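Local structure of purine phosphoribosyltransferase (Pyrococcus horikoshii, 1VDM) at residues G[28-33]-G[39-44]; G[20-25]-G[46-51]; G[86-91]-G[97-102]; G[117-122]-G[140-145]. The protein probably transfers a phosphoribosyl group between phosphoribosyl pyrophosphate and a purine base. One frame throughout, in Å; residues are numbered along the deposited sequence.

Interaction 1 (G[28-33]-G[39-44]); sequences DVIIGV and IPAVRL
Ile30 and Ala41 touch with their aliphatic carbons, and Leu44, one helical turn on, takes the end of the same isoleucine. Ile30 does most of the reaching: with CG1 anti to its own carbonyl carbon (chi1 -64°) and the rest of the chain extended, CD1 arrives beside the backbone of Leu44, 3.7 Å from Leu44 C and 3.9 Å from Leu44 CB. The two side chains run at about a right angle. The other branch, Ile30 CG2, lies 4.4 Å from Ala41 CB. Further along the strand Gly32 offers only its backbone, and Gly32 CA sits 3.8 Å from Ala41 CB. A CB built on Gly32 would fall 2.8 Å from Ala41 CB, a clash, which suggests that the missing side chain at Gly32 is what allows the axes of strand 29-33 and helix 39-44 to come within 7.7 Å, running nearly antiparallel at 158°. Behind this layer, Ile30 also packs on Val89 and Leu53 of the flanking strands, while Leu44 leans on Ile15 and Leu22 of helix 8-23. The contact is the first strand-helix step of a beta-alpha-beta unit, strand 29-33, helix 38-47, strand 53-61, in the Rossmann-like core of a type I phosphoribosyltransferase.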
loop_
_atom_site.group_PDB
_atom_site.type_symbol
_atom_site.label_atom_id
_atom_site.label_comp_id
_atom_site.label_asym_id
_atom_site.label_seq_id
_atom_site.Cartn_x
_atom_site.Cartn_y
_atom_site.Cartn_z
ATOM N N ASP G 28 3.781 10.862 -39.459
ATOM C CA ASP G 28 2.339 10.935 -39.283
ATOM C C ASP G 28 1.803 9.559 -38.909
ATOM O O ASP G 28 0.727 9.432 -38.323
ATOM C CB ASP G 28 1.668 11.401 -40.577
ATOM C CG ASP G 28 2.170 12.754 -41.042
ATOM O OD1 ASP G 28 1.775 13.196 -42.146
ATOM O OD2 ASP G 28 2.962 13.379 -40.304
ATOM N N VAL G 29 2.567 8.527 -39.252
ATOM C CA VAL G 29 2.165 7.157 -38.976
ATOM C C VAL G 29 3.373 6.222 -38.924
ATOM O O VAL G 29 4.399 6.471 -39.563
ATOM C CB VAL G 29 1.182 6.660 -40.056
ATOM C CG1 VAL G 29 1.844 6.726 -41.425
ATOM C CG2 VAL G 29 0.730 5.246 -39.747
ATOM N N ILE G 30 3.245 5.157 -38.141
ATOM C CA ILE G 30 4.307 4.174 -38.007
ATOM C C ILE G 30 3.820 2.817 -38.490
ATOM O O ILE G 30 2.680 2.416 -38.243
ATOM C CB ILE G 30 4.769 3.997 -36.549
ATOM C CG1 ILE G 30 5.391 5.286 -36.019
ATOM C CG2 ILE G 30 5.789 2.884 -36.474
ATOM C CD1 ILE G 30 5.848 5.186 -34.565
ATOM N N ILE G 31 4.703 2.119 -39.190
ATOM C CA ILE G 31 4.401 0.793 -39.702
ATOM C C ILE G 31 5.445 -0.154 -39.125
ATOM O O ILE G 31 6.628 -0.101 -39.488
ATOM C CB ILE G 31 4.444 0.768 -41.250
ATOM C CG1 ILE G 31 3.421 1.772 -41.800
ATOM C CG2 ILE G 31 4.136 -0.636 -41.762
ATOM C CD1 ILE G 31 3.534 2.027 -43.267
ATOM N N GLY G 32 5.003 -0.997 -38.199
ATOM C CA GLY G 32 5.908 -1.938 -37.576
ATOM C C GLY G 32 5.924 -3.264 -38.302
ATOM O O GLY G 32 4.869 -3.842 -38.579
ATOM N N VAL G 33 7.124 -3.737 -38.625
ATOM C CA VAL G 33 7.320 -5.034 -39.261
ATOM C C VAL G 33 7.417 -6.157 -38.226
ATOM O O VAL G 33 8.277 -6.172 -37.355
ATOM C CB VAL G 33 8.609 -4.965 -40.083
ATOM C CG1 VAL G 33 8.793 -6.258 -40.875
ATOM C CG2 VAL G 33 8.549 -3.794 -41.046
ATOM N N ILE G 39 8.491 -4.324 -31.379
ATOM C CA ILE G 39 8.972 -3.826 -30.109
ATOM C C ILE G 39 9.366 -2.365 -30.243
ATOM O O ILE G 39 8.821 -1.485 -29.591
ATOM C CB ILE G 39 10.186 -4.658 -29.696
ATOM C CG1 ILE G 39 9.740 -5.876 -28.885
ATOM C CG2 ILE G 39 11.120 -3.816 -28.808
ATOM C CD1 ILE G 39 9.095 -6.953 -29.759
ATOM N N PRO G 40 10.322 -2.045 -31.138
ATOM C CA PRO G 40 10.703 -0.638 -31.307
ATOM C C PRO G 40 9.507 0.201 -31.782
ATOM O O PRO G 40 9.366 1.365 -31.404
ATOM C CB PRO G 40 11.807 -0.693 -32.368
ATOM C CG PRO G 40 12.327 -2.098 -32.280
ATOM C CD PRO G 40 11.071 -2.899 -32.076
ATOM N N ALA G 41 8.655 -0.407 -32.607
ATOM C CA ALA G 41 7.479 0.260 -33.155
ATOM C C ALA G 41 6.537 0.780 -32.072
ATOM O O ALA G 41 6.199 1.961 -32.057
ATOM C CB ALA G 41 6.729 -0.684 -34.080
ATOM N N VAL G 42 6.109 -0.107 -31.178
ATOM C CA VAL G 42 5.213 0.270 -30.091
ATOM C C VAL G 42 5.841 1.386 -29.260
ATOM O O VAL G 42 5.199 2.396 -28.997
ATOM C CB VAL G 42 4.884 -0.949 -29.173
ATOM C CG1 VAL G 42 4.304 -0.483 -27.850
ATOM C CG2 VAL G 42 3.883 -1.848 -29.869
ATOM N N ARG G 43 7.093 1.198 -28.856
ATOM C CA ARG G 43 7.792 2.198 -28.069
ATOM C C ARG G 43 7.855 3.548 -28.792
ATOM O O ARG G 43 7.596 4.590 -28.182
ATOM C CB ARG G 43 9.198 1.710 -27.722
ATOM C CG ARG G 43 9.239 0.737 -26.551
ATOM C CD ARG G 43 10.143 1.276 -25.448
ATOM N NE ARG G 43 9.756 2.645 -25.107
ATOM C CZ ARG G 43 10.530 3.505 -24.460
ATOM N NH1 ARG G 43 11.743 3.143 -24.073
ATOM N NH2 ARG G 43 10.097 4.734 -24.219
ATOM N N LEU G 44 8.179 3.536 -30.084
ATOM C CA LEU G 44 8.246 4.780 -30.849
ATOM C C LEU G 44 6.861 5.421 -30.994
ATOM O O LEU G 44 6.736 6.647 -31.066
ATOM C CB LEU G 44 8.858 4.533 -32.235
ATOM C CG LEU G 44 10.372 4.298 -32.300
ATOM C CD1 LEU G 44 10.766 3.911 -33.726
ATOM C CD2 LEU G 44 11.125 5.547 -31.858
#

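Interaction 2 (G[20-25]-G[46-51]); sequences EKLREY and HILGDI
Leu48 and Arg23 bury most of this contact, with Leu22 next. Leu48 is the first residue past its helix to leave helical angles, and its two methyls divide the work: CD2 rests 3.9 Å from Arg23 CG, against the aliphatic part of the arginine, while CD1 meets Leu22 CD1 at 4.1 Å, the two leucines crossing at about a right angle. Beyond CG the Arg23 chain bends (chi2 -147°), which carries the guanidinium across toward the helix end. There Arg23 NH2 makes a weak hydrogen bond to Ile47 O, 3.2 Å long but poorly aligned at 122°, and lies 3.4 Å from Ile47 CG2. The other terminal nitrogen, Arg23 NH1, forms a salt bridge with Glu20 OE1 at 3.5 Å, one turn back on its own helix. Glu20 is shared, since it also pairs with Arg23 of a third subunit. Were Arg23 cut back to an alanine, Glu20 would probably lose its in-chain counter-charge and the Leu48 methyl CD2 the arginine stem it packs against. The arrangement is that of two helices, 8-23 and 38-47, meeting at their C-terminal ends above the central sheet of an alpha/beta fold.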
loop_
_atom_site.group_PDB
_atom_site.type_symbol
_atom_site.label_atom_id
_atom_site.label_comp_id
_atom_site.label_asym_id
_atom_site.label_seq_id
_atom_site.Cartn_x
_atom_site.Cartn_y
_atom_site.Cartn_z
ATOM N N GLU G 20 14.760 10.862 -30.974
ATOM C CA GLU G 20 15.236 12.232 -31.119
ATOM C C GLU G 20 15.445 12.597 -32.589
ATOM O O GLU G 20 15.152 13.725 -33.005
ATOM C CB GLU G 20 16.537 12.441 -30.330
ATOM C CG GLU G 20 16.981 13.918 -30.226
ATOM C CD GLU G 20 15.888 14.847 -29.666
ATOM O OE1 GLU G 20 15.382 14.580 -28.550
ATOM O OE2 GLU G 20 15.533 15.844 -30.338
ATOM N N LYS G 21 15.941 11.640 -33.372
ATOM C CA LYS G 21 16.180 11.851 -34.795
ATOM C C LYS G 21 14.875 11.857 -35.580
ATOM O O LYS G 21 14.705 12.647 -36.506
ATOM C CB LYS G 21 17.112 10.766 -35.345
ATOM C CG LYS G 21 18.463 11.282 -35.797
ATOM C CD LYS G 21 19.205 11.973 -34.665
ATOM C CE LYS G 21 20.461 12.671 -35.170
ATOM N NZ LYS G 21 21.212 13.338 -34.069
ATOM N N LEU G 22 13.951 10.973 -35.218
ATOM C CA LEU G 22 12.669 10.920 -35.910
ATOM C C LEU G 22 11.827 12.163 -35.611
ATOM O O LEU G 22 10.889 12.474 -36.345
ATOM C CB LEU G 22 11.893 9.657 -35.516
ATOM C CG LEU G 22 12.350 8.319 -36.109
ATOM C CD1 LEU G 22 11.486 7.178 -35.575
ATOM C CD2 LEU G 22 12.259 8.394 -37.626
ATOM N N ARG G 23 12.162 12.872 -34.534
ATOM C CA ARG G 23 11.428 14.081 -34.165
ATOM C C ARG G 23 11.602 15.160 -35.227
ATOM O O ARG G 23 10.682 15.934 -35.492
ATOM C CB ARG G 23 11.891 14.612 -32.802
ATOM C CG ARG G 23 11.399 13.779 -31.622
ATOM C CD ARG G 23 11.132 14.622 -30.381
ATOM N NE ARG G 23 10.479 13.836 -29.332
ATOM C CZ ARG G 23 11.107 12.984 -28.524
ATOM N NH1 ARG G 23 12.420 12.799 -28.625
ATOM N NH2 ARG G 23 10.417 12.307 -27.619
ATOM N N GLU G 24 12.782 15.198 -35.838
ATOM C CA GLU G 24 13.076 16.168 -36.886
ATOM C C GLU G 24 12.332 15.806 -38.176
ATOM O O GLU G 24 12.144 16.651 -39.052
ATOM C CB GLU G 24 14.583 16.208 -37.145
ATOM C CG GLU G 24 15.418 16.365 -35.875
ATOM C CD GLU G 24 16.920 16.332 -36.135
ATOM O OE1 GLU G 24 17.411 15.333 -36.711
ATOM O OE2 GLU G 24 17.613 17.303 -35.756
ATOM N N TYR G 25 11.903 14.550 -38.281
ATOM C CA TYR G 25 11.185 14.067 -39.460
ATOM C C TYR G 25 9.661 14.164 -39.314
ATOM O O TYR G 25 8.938 14.186 -40.308
ATOM C CB TYR G 25 11.601 12.620 -39.756
ATOM C CG TYR G 25 10.815 11.956 -40.864
ATOM C CD1 TYR G 25 10.780 12.502 -42.149
ATOM C CD2 TYR G 25 10.089 10.786 -40.623
ATOM C CE1 TYR G 25 10.038 11.904 -43.168
ATOM C CE2 TYR G 25 9.347 10.177 -41.634
ATOM C CZ TYR G 25 9.326 10.742 -42.905
ATOM O OH TYR G 25 8.589 10.146 -43.905
ATOM N N HIS G 46 4.578 5.502 -28.756
ATOM C CA HIS G 46 4.370 6.202 -27.493
ATOM C C HIS G 46 5.271 7.436 -27.386
ATOM O O HIS G 46 4.786 8.543 -27.170
ATOM C CB HIS G 46 4.659 5.260 -26.313
ATOM C CG HIS G 46 3.597 4.228 -26.081
ATOM N ND1 HIS G 46 2.402 4.518 -25.459
ATOM C CD2 HIS G 46 3.551 2.908 -26.385
ATOM C CE1 HIS G 46 1.666 3.421 -25.388
ATOM N NE2 HIS G 46 2.340 2.431 -25.943
ATOM N N ILE G 47 6.580 7.238 -27.551
ATOM C CA ILE G 47 7.567 8.313 -27.459
ATOM C C ILE G 47 7.347 9.494 -28.404
ATOM O O ILE G 47 7.776 10.608 -28.114
ATOM C CB ILE G 47 8.994 7.786 -27.708
ATOM C CG1 ILE G 47 9.299 6.619 -26.772
ATOM C CG2 ILE G 47 10.006 8.895 -27.465
ATOM C CD1 ILE G 47 10.705 6.073 -26.922
ATOM N N LEU G 48 6.688 9.263 -29.531
ATOM C CA LEU G 48 6.463 10.337 -30.489
ATOM C C LEU G 48 5.061 10.953 -30.455
ATOM O O LEU G 48 4.583 11.466 -31.471
ATOM C CB LEU G 48 6.769 9.840 -31.903
ATOM C CG LEU G 48 8.218 9.437 -32.188
ATOM C CD1 LEU G 48 8.306 8.876 -33.595
ATOM C CD2 LEU G 48 9.142 10.634 -32.035
ATOM N N GLY G 49 4.403 10.903 -29.299
ATOM C CA GLY G 49 3.076 11.482 -29.189
ATOM C C GLY G 49 1.934 10.596 -29.660
ATOM O O GLY G 49 1.062 11.038 -30.410
ATOM N N ASP G 50 1.933 9.349 -29.205
ATOM C CA ASP G 50 0.900 8.385 -29.572
ATOM C C ASP G 50 0.418 8.487 -31.012
ATOM O O ASP G 50 -0.787 8.540 -31.260
ATOM C CB ASP G 50 -0.305 8.499 -28.630
ATOM C CG ASP G 50 -0.055 7.860 -27.271
ATOM O OD1 ASP G 50 -0.995 7.836 -26.443
ATOM O OD2 ASP G 50 1.076 7.380 -27.028
ATOM N N ILE G 51 1.350 8.517 -31.960
ATOM C CA ILE G 51 0.971 8.581 -33.366
ATOM C C ILE G 51 0.512 7.179 -33.757
ATOM O O ILE G 51 1.079 6.181 -33.309
ATOM C CB ILE G 51 2.152 9.005 -34.264
ATOM C CG1 ILE G 51 3.302 8.013 -34.111
ATOM C CG2 ILE G 51 2.599 10.430 -33.913
ATOM C CD1 ILE G 51 4.485 8.338 -34.977
#

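Interaction 3 (G[86-91]-G[97-102]); sequences VVIVDD and KTLEVV
Val102, whose N bonds to Thr98 O at 3.0 Å within the helix, turns its side chain toward Ile88. Across the gap everything is carbon against carbon. Val102 CG1, placed anti to the backbone N (chi1 178°), lies 3.5 Å from Ile88 CD1 and 4.0 Å from Ile88 CG2, so a single methyl fits against both branches of the isoleucine. Ile88 CG2 also receives Leu99 CD2 at 4.0 Å; both helix residues slide past the isoleucine in the opposite direction. Leu99 CD2 then reaches Asp90 CB at 4.3 Å. With an alanine at Ile88, the methyls of Val102 and Leu99 would probably lose their common partner, opening a gap between strand and helix. The axes stand 10.5 Å apart and nearly antiparallel, at 153°. The strand, the connection after it and the first residues of the helix together carry the phosphoribosyl pyrophosphate motif of type I enzymes. In relatives the acidic pair at this strand end binds the ribose hydroxyls, and Asp90 and Asp91 probably correspond to it. The chemistry implies that strand and helix are held together here by van der Waals packing alone: Asp90 joins only through CB, and its carboxylate takes no part.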
loop_
_atom_site.group_PDB
_atom_site.type_symbol
_atom_site.label_atom_id
_atom_site.label_comp_id
_atom_site.label_asym_id
_atom_site.label_seq_id
_atom_site.Cartn_x
_atom_site.Cartn_y
_atom_site.Cartn_z
ATOM N N VAL G 86 5.600 8.724 -43.692
ATOM C CA VAL G 86 5.649 7.379 -43.148
ATOM C C VAL G 86 7.026 6.993 -42.647
ATOM O O VAL G 86 8.042 7.421 -43.191
ATOM C CB VAL G 86 5.201 6.342 -44.189
ATOM C CG1 VAL G 86 5.219 4.955 -43.576
ATOM C CG2 VAL G 86 3.808 6.681 -44.694
ATOM N N VAL G 87 7.049 6.195 -41.586
ATOM C CA VAL G 87 8.298 5.701 -41.024
ATOM C C VAL G 87 8.067 4.226 -40.712
ATOM O O VAL G 87 7.170 3.873 -39.937
ATOM C CB VAL G 87 8.723 6.477 -39.735
ATOM C CG1 VAL G 87 7.616 6.451 -38.706
ATOM C CG2 VAL G 87 9.991 5.873 -39.156
ATOM N N ILE G 88 8.851 3.370 -41.367
ATOM C CA ILE G 88 8.759 1.929 -41.180
ATOM C C ILE G 88 9.773 1.532 -40.122
ATOM O O ILE G 88 10.948 1.893 -40.210
ATOM C CB ILE G 88 9.041 1.188 -42.500
ATOM C CG1 ILE G 88 7.944 1.537 -43.509
ATOM C CG2 ILE G 88 9.094 -0.318 -42.270
ATOM C CD1 ILE G 88 8.118 0.909 -44.872
ATOM N N VAL G 89 9.302 0.812 -39.109
ATOM C CA VAL G 89 10.153 0.384 -38.009
ATOM C C VAL G 89 10.330 -1.120 -38.007
ATOM O O VAL G 89 9.359 -1.873 -38.065
ATOM C CB VAL G 89 9.566 0.818 -36.652
ATOM C CG1 VAL G 89 10.535 0.474 -35.528
ATOM C CG2 VAL G 89 9.273 2.310 -36.675
ATOM N N ASP G 90 11.584 -1.547 -37.941
ATOM C CA ASP G 90 11.925 -2.959 -37.945
ATOM C C ASP G 90 13.137 -3.107 -37.035
ATOM O O ASP G 90 13.832 -2.128 -36.772
ATOM C CB ASP G 90 12.242 -3.392 -39.381
ATOM C CG ASP G 90 12.276 -4.902 -39.554
ATOM O OD1 ASP G 90 11.386 -5.596 -38.996
ATOM O OD2 ASP G 90 13.189 -5.395 -40.269
ATOM N N ASP G 91 13.391 -4.313 -36.543
ATOM C CA ASP G 91 14.505 -4.508 -35.611
ATOM C C ASP G 91 15.882 -4.461 -36.293
ATOM O O ASP G 91 16.844 -3.909 -35.776
ATOM C CB ASP G 91 14.315 -5.823 -34.828
ATOM C CG ASP G 91 14.026 -6.993 -35.768
ATOM O OD1 ASP G 91 13.732 -6.734 -36.937
ATOM O OD2 ASP G 91 14.047 -8.135 -35.310
ATOM N N LYS G 97 15.277 -8.061 -47.581
ATOM C CA LYS G 97 14.233 -8.814 -48.240
ATOM C C LYS G 97 12.852 -8.341 -47.776
ATOM O O LYS G 97 12.040 -7.887 -48.584
ATOM C CB LYS G 97 14.443 -10.297 -47.927
ATOM C CG LYS G 97 13.539 -11.267 -48.660
ATOM C CD LYS G 97 13.796 -12.697 -48.173
ATOM C CE LYS G 97 13.573 -12.826 -46.663
ATOM N NZ LYS G 97 13.895 -14.183 -46.139
ATOM N N THR G 98 12.597 -8.430 -46.474
ATOM C CA THR G 98 11.309 -8.033 -45.916
ATOM C C THR G 98 10.999 -6.557 -46.133
ATOM O O THR G 98 9.880 -6.193 -46.507
ATOM C CB THR G 98 11.243 -8.325 -44.405
ATOM O OG1 THR G 98 11.482 -9.718 -44.176
ATOM C CG2 THR G 98 9.876 -7.968 -43.859
ATOM N N LEU G 99 11.994 -5.709 -45.897
ATOM C CA LEU G 99 11.808 -4.279 -46.064
ATOM C C LEU G 99 11.356 -3.880 -47.466
ATOM O O LEU G 99 10.463 -3.043 -47.615
ATOM C CB LEU G 99 13.086 -3.533 -45.675
ATOM C CG LEU G 99 13.289 -3.404 -44.160
ATOM C CD1 LEU G 99 14.601 -2.716 -43.840
ATOM C CD2 LEU G 99 12.131 -2.615 -43.580
ATOM N N GLU G 100 11.947 -4.471 -48.499
ATOM C CA GLU G 100 11.537 -4.128 -49.859
ATOM C C GLU G 100 10.064 -4.451 -50.094
ATOM O O GLU G 100 9.351 -3.685 -50.741
ATOM C CB GLU G 100 12.417 -4.843 -50.891
ATOM C CG GLU G 100 13.805 -4.228 -50.999
ATOM C CD GLU G 100 14.648 -4.825 -52.112
ATOM O OE1 GLU G 100 15.810 -4.379 -52.272
ATOM O OE2 GLU G 100 14.155 -5.732 -52.824
ATOM N N VAL G 101 9.603 -5.577 -49.563
ATOM C CA VAL G 101 8.204 -5.948 -49.719
ATOM C C VAL G 101 7.320 -4.913 -49.019
ATOM O O VAL G 101 6.272 -4.522 -49.533
ATOM C CB VAL G 101 7.916 -7.323 -49.101
ATOM C CG1 VAL G 101 6.450 -7.678 -49.286
ATOM C CG2 VAL G 101 8.801 -8.376 -49.742
ATOM N N VAL G 102 7.754 -4.472 -47.839
ATOM C CA VAL G 102 7.003 -3.487 -47.061
ATOM C C VAL G 102 6.996 -2.106 -47.713
ATOM O O VAL G 102 6.007 -1.384 -47.616
ATOM C CB VAL G 102 7.564 -3.366 -45.621
ATOM C CG1 VAL G 102 6.801 -2.316 -44.847
ATOM C CG2 VAL G 102 7.460 -4.697 -44.920
#

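Interaction 4 (G[117-122]-G[140-145]); sequences ACLAMK and IVFPWE
This is a buried apolar contact at the edge of the alpha/beta core, where the chain turns a corner at Leu119 on leaving the central sheet and meets a type I beta turn, Phe142 to Glu145, that follows strand 139-141. In related purine phosphoribosyltransferases the corresponding C-terminal part belongs to the hood over the base site, and the present arrangement is consistent with that. Leu119 is the wedge. Its CD1 lies 3.8 Å from Phe142 CE2, approaching that ring obliquely, and 4.0 Å from Trp144 CH2, where it sits at the edge of the indole and near its plane. One residue on, Ala120 CB meets Ile140 CD1 at 3.8 Å. The aromatic side is itself tightly arranged: Phe142 CB stands over one face of the Trp144 ring, toward its rim, while Ile140 CG2 lies above a face of the Phe142 ring. Trp144 can reach back over the turn because its CG sits between the backbone N and carbonyl carbon (chi1 66°). Val92 packs against Ala120, Ile140 and Phe142 alike, and Pro143 O accepts a hydrogen bond from Trp9 of a neighbouring subunit. The turn is closed by Glu145 N bonding to Phe142 O at 3.1 Å, and Glu145 also returns its carboxylate: Phe142 N donates to Glu145 OE2 at 2.9 Å, nearly straight at 163°, approaching from above the carboxylate plane.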
loop_
_atom_site.group_PDB
_atom_site.type_symbol
_atom_site.label_atom_id
_atom_site.label_comp_id
_atom_site.label_asym_id
_atom_site.label_seq_id
_atom_site.Cartn_x
_atom_site.Cartn_y
_atom_site.Cartn_z
ATOM N N ALA G 117 13.491 3.172 -40.135
ATOM C CA ALA G 117 14.244 3.121 -38.890
ATOM C C ALA G 117 14.394 1.691 -38.393
ATOM O O ALA G 117 13.434 0.917 -38.386
ATOM C CB ALA G 117 13.553 3.974 -37.834
ATOM N N CYS G 118 15.609 1.353 -37.972
ATOM C CA CYS G 118 15.923 0.020 -37.473
ATOM C C CYS G 118 16.875 0.108 -36.302
ATOM O O CYS G 118 17.605 1.086 -36.154
ATOM C CB CYS G 118 16.594 -0.827 -38.563
ATOM S SG CYS G 118 15.536 -1.319 -39.922
ATOM N N LEU G 119 16.873 -0.921 -35.470
ATOM C CA LEU G 119 17.782 -0.947 -34.343
ATOM C C LEU G 119 19.189 -1.199 -34.878
ATOM O O LEU G 119 20.155 -0.570 -34.436
ATOM C CB LEU G 119 17.396 -2.062 -33.381
ATOM C CG LEU G 119 16.052 -1.904 -32.678
ATOM C CD1 LEU G 119 15.715 -3.184 -31.906
ATOM C CD2 LEU G 119 16.128 -0.694 -31.743
ATOM N N ALA G 120 19.295 -2.118 -35.838
ATOM C CA ALA G 120 20.578 -2.479 -36.427
ATOM C C ALA G 120 20.469 -2.854 -37.895
ATOM O O ALA G 120 19.378 -3.073 -38.421
ATOM C CB ALA G 120 21.196 -3.635 -35.653
ATOM N N MET G 121 21.619 -2.921 -38.554
ATOM C CA MET G 121 21.672 -3.298 -39.960
ATOM C C MET G 121 22.935 -4.095 -40.216
ATOM O O MET G 121 23.921 -3.979 -39.483
ATOM C CB MET G 121 21.675 -2.068 -40.874
ATOM C CG MET G 121 23.011 -1.339 -40.940
ATOM S SD MET G 121 23.660 -1.135 -42.632
ATOM C CE MET G 121 25.412 -1.324 -42.325
ATOM N N LYS G 122 22.896 -4.911 -41.260
ATOM C CA LYS G 122 24.047 -5.713 -41.640
ATOM C C LYS G 122 24.580 -5.157 -42.964
ATOM O O LYS G 122 23.807 -4.847 -43.874
ATOM C CB LYS G 122 23.635 -7.181 -41.731
ATOM C CG LYS G 122 23.384 -7.771 -40.345
ATOM C CD LYS G 122 22.687 -9.106 -40.390
ATOM C CE LYS G 122 22.694 -9.761 -39.020
ATOM N NZ LYS G 122 22.104 -11.123 -39.057
ATOM N N ILE G 140 22.035 -11.521 -34.553
ATOM C CA ILE G 140 21.628 -10.809 -33.349
ATOM C C ILE G 140 20.474 -11.464 -32.600
ATOM O O ILE G 140 19.404 -11.705 -33.167
ATOM C CB ILE G 140 21.193 -9.359 -33.660
ATOM C CG1 ILE G 140 22.239 -8.666 -34.524
ATOM C CG2 ILE G 140 21.023 -8.579 -32.354
ATOM C CD1 ILE G 140 21.784 -7.334 -35.037
ATOM N N VAL G 141 20.701 -11.753 -31.323
ATOM C CA VAL G 141 19.648 -12.317 -30.486
ATOM C C VAL G 141 19.112 -11.152 -29.667
ATOM O O VAL G 141 19.809 -10.612 -28.813
ATOM C CB VAL G 141 20.170 -13.393 -29.514
ATOM C CG1 VAL G 141 19.015 -13.932 -28.695
ATOM C CG2 VAL G 141 20.848 -14.516 -30.284
ATOM N N PHE G 142 17.881 -10.751 -29.950
ATOM C CA PHE G 142 17.265 -9.645 -29.229
ATOM C C PHE G 142 16.810 -10.047 -27.819
ATOM O O PHE G 142 16.659 -11.238 -27.517
ATOM C CB PHE G 142 16.101 -9.082 -30.043
ATOM C CG PHE G 142 16.534 -8.383 -31.290
ATOM C CD1 PHE G 142 16.419 -9.004 -32.534
ATOM C CD2 PHE G 142 17.084 -7.104 -31.226
ATOM C CE1 PHE G 142 16.844 -8.355 -33.705
ATOM C CE2 PHE G 142 17.515 -6.448 -32.392
ATOM C CZ PHE G 142 17.394 -7.074 -33.632
ATOM N N PRO G 143 16.572 -9.048 -26.941
ATOM C CA PRO G 143 16.145 -9.285 -25.555
ATOM C C PRO G 143 14.833 -10.056 -25.444
ATOM O O PRO G 143 14.581 -10.713 -24.439
ATOM C CB PRO G 143 16.010 -7.875 -24.977
ATOM C CG PRO G 143 16.686 -6.988 -25.958
ATOM C CD PRO G 143 16.444 -7.620 -27.277
ATOM N N TRP G 144 14.001 -9.971 -26.476
ATOM C CA TRP G 144 12.709 -10.654 -26.475
ATOM C C TRP G 144 12.701 -12.003 -27.203
ATOM O O TRP G 144 11.639 -12.579 -27.446
ATOM C CB TRP G 144 11.656 -9.745 -27.103
ATOM C CG TRP G 144 11.880 -9.484 -28.552
ATOM C CD1 TRP G 144 11.472 -10.265 -29.606
ATOM C CD2 TRP G 144 12.559 -8.355 -29.128
ATOM N NE1 TRP G 144 11.858 -9.684 -30.808
ATOM C CE2 TRP G 144 12.524 -8.514 -30.540
ATOM C CE3 TRP G 144 13.189 -7.227 -28.593
ATOM C CZ2 TRP G 144 13.094 -7.585 -31.413
ATOM C CZ3 TRP G 144 13.759 -6.297 -29.471
ATOM C CH2 TRP G 144 13.705 -6.487 -30.862
ATOM N N GLU G 145 13.879 -12.500 -27.563
ATOM C CA GLU G 145 13.968 -13.778 -28.264
ATOM C C GLU G 145 14.479 -14.912 -27.380
ATOM O O GLU G 145 15.311 -14.701 -26.506
ATOM C CB GLU G 145 14.845 -13.618 -29.510
ATOM C CG GLU G 145 14.098 -12.968 -30.666
ATOM C CD GLU G 145 14.999 -12.533 -31.817
ATOM O OE1 GLU G 145 14.448 -12.214 -32.897
ATOM O OE2 GLU G 145 16.241 -12.500 -31.643
#

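In the fold
Interactions 1, 3 and 4 meet in the central sheet, where strand 85-90 lies between strands 29-33 and 113-118. Ile31 O and Val89 N, 2.9 Å apart, probably bond interaction 1 to interaction 3; Ile88 O and Ala117 N, at 2.8 Å, do the same for interactions 3 and 4. Interaction 1 is nested within the chain loop closed by interaction 2, which lies farther out, about 20 Å from interaction 4 between centres. Tyr25 OH still reaches Val86 O, at 2.9 Å. Leu119 CD1 touches Pro40 CG at 3.6 Å. By family resemblance, the loops inside interactions 1 and 3 probably border the phosphoribosyl pyrophosphate site.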